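PDB 6YHH: beta-N-acetylglucosaminidase-like protein Glycoside hydrolase family 20 from Flavobacterium johnsoniae, which probably removes terminal N-acetylglucosamine units from chitin-derived oligosaccharides as a family 20 beta-N-acetylhexosaminidase. Local coordinates for residues 601-604 against 605-608. Residues are numbered along the deposited sequence; the frame is centred on the assembly and turned at random.
Sequences KGLV and ELSA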
loop_
_atom_site.group_PDB
_atom_site.type_symbol
_atom_site.label_atom_id
_atom_site.label_comp_id
_atom_site.label_asym_id
_atom_site.label_seq_id
_atom_site.Cartn_x
_atom_site.Cartn_y
_atom_site.Cartn_z
ATOM N N LYS A 601 25.792 -8.753 -18.313
ATOM C CA LYS A 601 25.194 -8.950 -19.653
ATOM C C LYS A 601 23.725 -8.617 -19.668
ATOM O O LYS A 601 23.268 -7.908 -20.550
ATOM C CB LYS A 601 25.343 -10.385 -20.206
ATOM C CG LYS A 601 26.816 -10.797 -20.417
ATOM C CD LYS A 601 27.030 -12.275 -20.632
ATOM C CE LYS A 601 26.569 -12.818 -21.949
ATOM N NZ LYS A 601 26.281 -14.313 -22.014
ATOM N N GLY A 602 22.994 -9.036 -18.654
ATOM C CA GLY A 602 21.588 -8.764 -18.594
ATOM C C GLY A 602 21.254 -7.306 -18.477
ATOM O O GLY A 602 20.339 -6.793 -19.163
ATOM N N LEU A 603 22.061 -6.579 -17.704
ATOM C CA LEU A 603 21.863 -5.154 -17.576
ATOM C C LEU A 603 22.139 -4.413 -18.891
ATOM O O LEU A 603 21.404 -3.491 -19.324
ATOM C CB LEU A 603 22.751 -4.617 -16.476
ATOM C CG LEU A 603 22.413 -5.065 -15.045
ATOM C CD1 LEU A 603 23.464 -4.467 -14.088
ATOM C CD2 LEU A 603 20.993 -4.615 -14.703
ATOM N N VAL A 604 23.214 -4.823 -19.567
ATOM C CA VAL A 604 23.524 -4.222 -20.890
ATOM C C VAL A 604 22.376 -4.472 -21.890
ATOM O O VAL A 604 21.921 -3.526 -22.597
ATOM C CB VAL A 604 24.895 -4.706 -21.396
ATOM C CG1 VAL A 604 25.113 -4.320 -22.844
ATOM C CG2 VAL A 604 26.018 -4.113 -20.518
ATOM N N GLU A 605 21.829 -5.654 -21.879
ATOM C CA GLU A 605 20.677 -6.005 -22.746
ATOM C C GLU A 605 19.524 -5.067 -22.372
ATOM O O GLU A 605 18.889 -4.452 -23.269
ATOM C CB GLU A 605 20.194 -7.420 -22.547
ATOM C CG GLU A 605 21.101 -8.518 -22.977
ATOM C CD GLU A 605 20.258 -9.809 -22.947
ATOM O OE1 GLU A 605 19.481 -10.047 -23.869
ATOM O OE2 GLU A 605 20.294 -10.536 -21.968
ATOM N N LEU A 606 19.207 -4.954 -21.071
ATOM C CA LEU A 606 18.090 -4.071 -20.667
ATOM C C LEU A 606 18.241 -2.663 -21.068
ATOM O O LEU A 606 17.258 -1.958 -21.432
ATOM C CB LEU A 606 17.873 -4.085 -19.145
ATOM C CG LEU A 606 17.396 -5.379 -18.498
ATOM C CD1 LEU A 606 17.349 -5.213 -17.005
ATOM C CD2 LEU A 606 16.101 -5.874 -19.086
ATOM N N SER A 607 19.502 -2.155 -20.951
ATOM C CA SER A 607 19.774 -0.764 -21.197
ATOM C C SER A 607 19.426 -0.213 -22.581
ATOM O O SER A 607 19.144 0.999 -22.702
ATOM C CB SER A 607 21.214 -0.445 -20.864
ATOM O OG SER A 607 22.069 -0.864 -21.929
ATOM N N ALA A 608 19.269 -1.122 -23.593
ATOM C CA ALA A 608 18.885 -0.698 -24.925
ATOM C C ALA A 608 17.568 0.038 -24.935
ATOM O O ALA A 608 17.348 0.902 -25.781
ATOM C CB ALA A 608 18.851 -1.927 -25.818
#
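Successive turns of one α-helix meet here, K601-V604 with E605-A608, near the C-terminal end of helix 583-607, in the mostly helical C-terminal part of the chain and away from the predicted active site. Three i to i+4 backbone hydrogen bonds join the turns, from the N-H groups of E605, L606 and S607 to the carbonyls of K601, G602 and L603; the last is the shortest, with S607 N 2.8 Å from L603 O. Beyond them S607 turns its hydroxyl back to the preceding turn. With chi1 at 79°, OG sits between its own backbone N and carbonyl carbon and donates to V604 O, 2.7 Å away, approaching well off the line of the C=O bond (125° at the oxygen). An alanine here would remove that hydroxyl and would probably leave V604 O without its side-chain donor close to the helix end. On the buried side, L603 and L606 lie side by side, and L603 CD2 comes within 4.4 Å of L606 CD1, a loose apolar contact; L603 also packs on V525 and F528 of helix 523-529 and on L617 of helix 617-634, which S607 touches as well. E605, by contrast, lies on the exposed surface. Its CG is anti to the carbonyl carbon, which lays the extended chain back along the previous turn: CG passes 3.3 Å from K601 O, and carboxylate OE2 stops 4.0 Å from G602 CA.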